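Local coordinates for protein luciferase-like monooxygenase (Streptomyces bottropensis, PDB 7BIP) that probably acts as a monooxygenase of the luciferase-like family in the biosynthesis of the polyketide rishirilide, at residues 4-18 and 39-53. Numbering follows the deposited sequence.
Sequences GINLFPTVGPAEKSA and HVKTVEHYFHEYGGY
The first beta-alpha-beta unit of the TIM barrel pairs strands 2-6 and 39-42 in parallel; of the loops that follow them, the second bows away after Val43 and returns at Glu49 to Gly51, opposite Pro9 to Val11, with Tyr53 beyond. Between the strands the backbone ladder alternates: Ile5 N donates to His39 O, Lys41 N to Ile5 O and Leu7 N to Lys41 O. Gly4 CA lies over the face of the His39 imidazole, 3.4 Å from its centroid, a CH-pi contact, while His39 NE2 is hydrogen-bonded to Ser322. Where the strands part, Thr42 OG1 donates to Leu7 O at 2.8 Å, approaching from above the carbonyl plane.

Phe8 has CG anti to its backbone N (chi1 -170°), which carries the ring to Val43, whose CG2 sits over one face. Phe8 CZ in turn sits over the face of the Tyr50 ring, offset toward its rim, 3.4 Å from Tyr50 CZ, with the planes oblique at 52°. His45 completes this aromatic cluster. Farther out, Gly51 N donates to Pro9 O and Val11 N to Glu49 O, and a water accepts from Tyr53 N and lies within bonding distance of Val11 O and Glu49 O.

Tyr53 fills the far end of the contact: Val11 CG1 packs over one face of its ring, Ala18 CB, at the start of helix 18-35, over the opposite one, and its OH donates almost straight down the carbonyl of Lys16, 2.7 Å from Lys16 O. A leucine here would probably leave Lys16 O without its donor and open a gap between Val11 and Ala18. Strand 2-6, helix 18-35 and strand 39-42 form the beta-alpha-beta unit that, repeated, builds the TIM barrel of the luciferase-like family.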
# COMPACT_ATOMS: atom_id res chain seq x y z
N GLY A 4 1.16 -21.39 -6.45
CA GLY A 4 0.77 -20.45 -5.42
C GLY A 4 -0.72 -20.23 -5.44
O GLY A 4 -1.45 -20.94 -6.14
N ILE A 5 -1.21 -19.26 -4.68
CA ILE A 5 -2.64 -18.98 -4.67
C ILE A 5 -2.86 -17.57 -5.17
O ILE A 5 -2.03 -16.67 -4.97
CB ILE A 5 -3.30 -19.17 -3.29
CG1 ILE A 5 -2.68 -18.21 -2.28
CG2 ILE A 5 -3.19 -20.65 -2.85
CD1 ILE A 5 -3.54 -18.00 -1.02
N ASN A 6 -4.00 -17.38 -5.83
CA ASN A 6 -4.44 -16.08 -6.31
C ASN A 6 -5.69 -15.71 -5.53
O ASN A 6 -6.56 -16.57 -5.29
CB ASN A 6 -4.72 -16.13 -7.81
CG ASN A 6 -4.77 -14.75 -8.45
OD1 ASN A 6 -4.85 -13.73 -7.77
ND2 ASN A 6 -4.75 -14.72 -9.79
N LEU A 7 -5.77 -14.46 -5.10
CA LEU A 7 -6.87 -13.97 -4.28
C LEU A 7 -7.57 -12.85 -5.05
O LEU A 7 -7.45 -11.67 -4.73
CB LEU A 7 -6.36 -13.51 -2.90
CG LEU A 7 -5.83 -14.65 -2.03
CD1 LEU A 7 -5.12 -14.15 -0.77
CD2 LEU A 7 -6.94 -15.67 -1.68
N PHE A 8 -8.29 -13.24 -6.08
CA PHE A 8 -9.00 -12.32 -6.95
C PHE A 8 -10.41 -12.17 -6.39
O PHE A 8 -11.19 -13.13 -6.44
CB PHE A 8 -9.04 -12.89 -8.37
CG PHE A 8 -9.53 -11.93 -9.43
CD1 PHE A 8 -8.80 -11.76 -10.60
CD2 PHE A 8 -10.74 -11.27 -9.31
CE1 PHE A 8 -9.24 -10.91 -11.60
CE2 PHE A 8 -11.18 -10.42 -10.32
CZ PHE A 8 -10.43 -10.25 -11.46
N PRO A 9 -10.80 -11.00 -5.87
CA PRO A 9 -12.16 -10.86 -5.32
C PRO A 9 -13.20 -10.67 -6.42
O PRO A 9 -13.05 -9.82 -7.30
CB PRO A 9 -12.05 -9.61 -4.43
CG PRO A 9 -10.98 -8.81 -5.06
CD PRO A 9 -9.99 -9.79 -5.68
N THR A 10 -14.25 -11.48 -6.38
CA THR A 10 -15.42 -11.32 -7.23
C THR A 10 -16.60 -11.32 -6.27
O THR A 10 -17.27 -12.34 -6.08
CB THR A 10 -15.53 -12.42 -8.30
OG1 THR A 10 -15.35 -13.70 -7.68
CG2 THR A 10 -14.45 -12.24 -9.32
N VAL A 11 -16.84 -10.17 -5.65
CA VAL A 11 -17.74 -10.09 -4.51
C VAL A 11 -18.11 -8.63 -4.31
O VAL A 11 -17.30 -7.73 -4.57
CB VAL A 11 -17.09 -10.70 -3.24
CG1 VAL A 11 -15.81 -9.94 -2.88
CG2 VAL A 11 -18.08 -10.72 -2.09
N GLY A 12 -19.34 -8.40 -3.85
CA GLY A 12 -19.78 -7.07 -3.50
C GLY A 12 -20.34 -7.05 -2.10
O GLY A 12 -20.51 -8.10 -1.47
N PRO A 13 -20.64 -5.86 -1.58
CA PRO A 13 -20.98 -5.74 -0.15
C PRO A 13 -22.22 -6.50 0.26
O PRO A 13 -22.35 -6.86 1.43
CB PRO A 13 -21.15 -4.23 0.05
CG PRO A 13 -21.13 -3.60 -1.30
CD PRO A 13 -20.44 -4.55 -2.23
N ALA A 14 -23.13 -6.79 -0.67
CA ALA A 14 -24.30 -7.58 -0.31
C ALA A 14 -23.96 -9.04 -0.07
O ALA A 14 -24.72 -9.73 0.63
CB ALA A 14 -25.37 -7.46 -1.40
N GLU A 15 -22.85 -9.54 -0.62
CA GLU A 15 -22.44 -10.93 -0.39
C GLU A 15 -21.49 -11.08 0.78
O GLU A 15 -21.60 -12.03 1.55
CB GLU A 15 -21.77 -11.51 -1.64
CG GLU A 15 -22.60 -11.49 -2.90
CD GLU A 15 -21.75 -11.70 -4.13
OE1 GLU A 15 -21.60 -12.87 -4.56
OE2 GLU A 15 -21.22 -10.70 -4.67
N LYS A 16 -20.53 -10.16 0.91
CA LYS A 16 -19.50 -10.27 1.94
C LYS A 16 -18.94 -8.88 2.20
O LYS A 16 -18.55 -8.19 1.26
CB LYS A 16 -18.38 -11.23 1.50
CG LYS A 16 -17.40 -11.60 2.59
CD LYS A 16 -16.42 -12.66 2.11
CE LYS A 16 -17.13 -13.98 1.86
NZ LYS A 16 -16.22 -15.15 2.05
N SER A 17 -18.90 -8.48 3.47
CA SER A 17 -18.29 -7.20 3.78
C SER A 17 -16.82 -7.24 3.41
O SER A 17 -16.19 -8.30 3.35
CB SER A 17 -18.45 -6.85 5.26
OG SER A 17 -17.66 -7.68 6.11
N ALA A 18 -16.27 -6.06 3.12
CA ALA A 18 -14.84 -5.97 2.90
C ALA A 18 -14.06 -6.36 4.15
O ALA A 18 -12.97 -6.92 4.06
CB ALA A 18 -14.47 -4.56 2.45
N HIS A 39 3.61 -18.88 -3.64
CA HIS A 39 3.36 -17.44 -3.65
C HIS A 39 1.91 -17.15 -3.27
O HIS A 39 1.07 -18.04 -3.23
CB HIS A 39 3.68 -16.83 -5.02
CG HIS A 39 2.77 -17.30 -6.11
ND1 HIS A 39 3.13 -18.27 -7.02
CD2 HIS A 39 1.50 -16.93 -6.44
CE1 HIS A 39 2.14 -18.48 -7.86
NE2 HIS A 39 1.14 -17.69 -7.53
N VAL A 40 1.65 -15.86 -3.01
CA VAL A 40 0.32 -15.28 -2.88
C VAL A 40 0.22 -14.15 -3.90
O VAL A 40 1.08 -13.26 -3.93
CB VAL A 40 0.06 -14.75 -1.46
CG1 VAL A 40 -1.29 -14.04 -1.39
CG2 VAL A 40 0.11 -15.89 -0.43
N LYS A 41 -0.81 -14.19 -4.74
CA LYS A 41 -1.01 -13.21 -5.80
C LYS A 41 -2.33 -12.48 -5.57
O LYS A 41 -3.26 -13.04 -5.00
CB LYS A 41 -1.02 -13.92 -7.18
CG LYS A 41 -1.33 -13.04 -8.39
CD LYS A 41 -1.20 -13.86 -9.68
CE LYS A 41 0.25 -14.16 -10.02
NZ LYS A 41 0.30 -15.20 -11.11
N THR A 42 -2.41 -11.22 -5.97
CA THR A 42 -3.71 -10.57 -6.08
C THR A 42 -3.66 -9.55 -7.21
O THR A 42 -2.63 -9.38 -7.88
CB THR A 42 -4.14 -9.94 -4.74
OG1 THR A 42 -5.54 -9.64 -4.80
CG2 THR A 42 -3.37 -8.65 -4.46
N VAL A 43 -4.78 -8.86 -7.41
CA VAL A 43 -5.06 -8.15 -8.65
C VAL A 43 -5.29 -6.66 -8.38
O VAL A 43 -5.34 -6.21 -7.23
CB VAL A 43 -6.29 -8.75 -9.36
CG1 VAL A 43 -6.15 -10.26 -9.42
CG2 VAL A 43 -7.56 -8.35 -8.62
N GLU A 44 -5.43 -5.89 -9.46
CA GLU A 44 -5.81 -4.48 -9.39
C GLU A 44 -7.04 -4.26 -10.27
O GLU A 44 -6.99 -4.50 -11.48
CB GLU A 44 -4.68 -3.56 -9.87
CG GLU A 44 -5.04 -2.07 -9.77
CD GLU A 44 -3.90 -1.15 -10.19
OE1 GLU A 44 -2.77 -1.65 -10.37
OE2 GLU A 44 -4.14 0.07 -10.35
N HIS A 45 -8.14 -3.80 -9.66
CA HIS A 45 -9.35 -3.46 -10.40
C HIS A 45 -10.14 -2.41 -9.62
O HIS A 45 -10.00 -2.29 -8.40
CB HIS A 45 -10.24 -4.68 -10.64
CG HIS A 45 -9.91 -5.42 -11.89
ND1 HIS A 45 -9.91 -4.83 -13.13
CD2 HIS A 45 -9.54 -6.71 -12.08
CE1 HIS A 45 -9.57 -5.72 -14.04
NE2 HIS A 45 -9.33 -6.87 -13.43
N TYR A 46 -11.00 -1.68 -10.34
CA TYR A 46 -11.76 -0.58 -9.74
C TYR A 46 -13.25 -0.70 -10.01
O TYR A 46 -13.67 -1.07 -11.12
CB TYR A 46 -11.27 0.78 -10.28
CG TYR A 46 -9.80 1.01 -10.06
CD1 TYR A 46 -9.35 1.73 -8.96
CD2 TYR A 46 -8.86 0.50 -10.94
CE1 TYR A 46 -7.98 1.94 -8.76
CE2 TYR A 46 -7.51 0.70 -10.76
CZ TYR A 46 -7.07 1.42 -9.66
OH TYR A 46 -5.72 1.62 -9.49
N PHE A 47 -14.05 -0.38 -8.98
CA PHE A 47 -15.46 0.01 -9.06
C PHE A 47 -16.49 -1.12 -9.10
O PHE A 47 -17.63 -0.92 -8.68
CB PHE A 47 -15.75 0.91 -10.27
CG PHE A 47 -14.79 2.04 -10.45
CD1 PHE A 47 -14.37 2.79 -9.37
CD2 PHE A 47 -14.31 2.34 -11.71
CE1 PHE A 47 -13.48 3.82 -9.54
CE2 PHE A 47 -13.44 3.37 -11.89
CZ PHE A 47 -13.01 4.12 -10.80
N HIS A 48 -16.12 -2.28 -9.62
CA HIS A 48 -17.09 -3.34 -9.87
C HIS A 48 -16.84 -4.50 -8.93
O HIS A 48 -15.73 -4.68 -8.42
CB HIS A 48 -17.01 -3.82 -11.32
CG HIS A 48 -17.34 -2.76 -12.32
ND1 HIS A 48 -18.63 -2.34 -12.56
CD2 HIS A 48 -16.55 -2.03 -13.15
CE1 HIS A 48 -18.62 -1.39 -13.49
NE2 HIS A 48 -17.37 -1.19 -13.86
N GLU A 49 -17.87 -5.32 -8.72
CA GLU A 49 -17.68 -6.54 -7.94
C GLU A 49 -16.58 -7.41 -8.52
O GLU A 49 -15.89 -8.12 -7.78
CB GLU A 49 -19.00 -7.31 -7.84
CG GLU A 49 -20.02 -6.61 -6.97
CD GLU A 49 -21.44 -6.75 -7.48
OE1 GLU A 49 -21.88 -7.89 -7.75
OE2 GLU A 49 -22.12 -5.71 -7.62
N TYR A 50 -16.39 -7.37 -9.84
CA TYR A 50 -15.26 -8.02 -10.49
C TYR A 50 -13.94 -7.31 -10.15
O TYR A 50 -13.55 -6.36 -10.83
CB TYR A 50 -15.47 -8.07 -12.01
CG TYR A 50 -14.40 -8.82 -12.78
CD1 TYR A 50 -14.38 -10.21 -12.82
CD2 TYR A 50 -13.42 -8.13 -13.48
CE1 TYR A 50 -13.40 -10.89 -13.54
CE2 TYR A 50 -12.44 -8.80 -14.19
CZ TYR A 50 -12.44 -10.17 -14.23
OH TYR A 50 -11.46 -10.82 -14.94
N GLY A 51 -13.27 -7.76 -9.09
CA GLY A 51 -11.96 -7.27 -8.74
C GLY A 51 -11.93 -6.03 -7.86
O GLY A 51 -10.85 -5.69 -7.35
N GLY A 52 -13.06 -5.35 -7.67
CA GLY A 52 -13.05 -3.98 -7.16
C GLY A 52 -12.70 -3.84 -5.69
O GLY A 52 -12.37 -2.73 -5.26
N TYR A 53 -12.79 -4.92 -4.90
CA TYR A 53 -12.24 -4.87 -3.55
C TYR A 53 -10.74 -4.71 -3.54
O TYR A 53 -10.16 -4.48 -2.47
CB TYR A 53 -12.58 -6.14 -2.76
CG TYR A 53 -13.96 -6.16 -2.14
CD1 TYR A 53 -14.97 -5.32 -2.60
CD2 TYR A 53 -14.27 -7.03 -1.11
CE1 TYR A 53 -16.24 -5.35 -2.04
CE2 TYR A 53 -15.54 -7.06 -0.54
CZ TYR A 53 -16.52 -6.23 -1.02
OH TYR A 53 -17.79 -6.26 -0.46
O HOH W 1 -14.60 -7.28 -5.47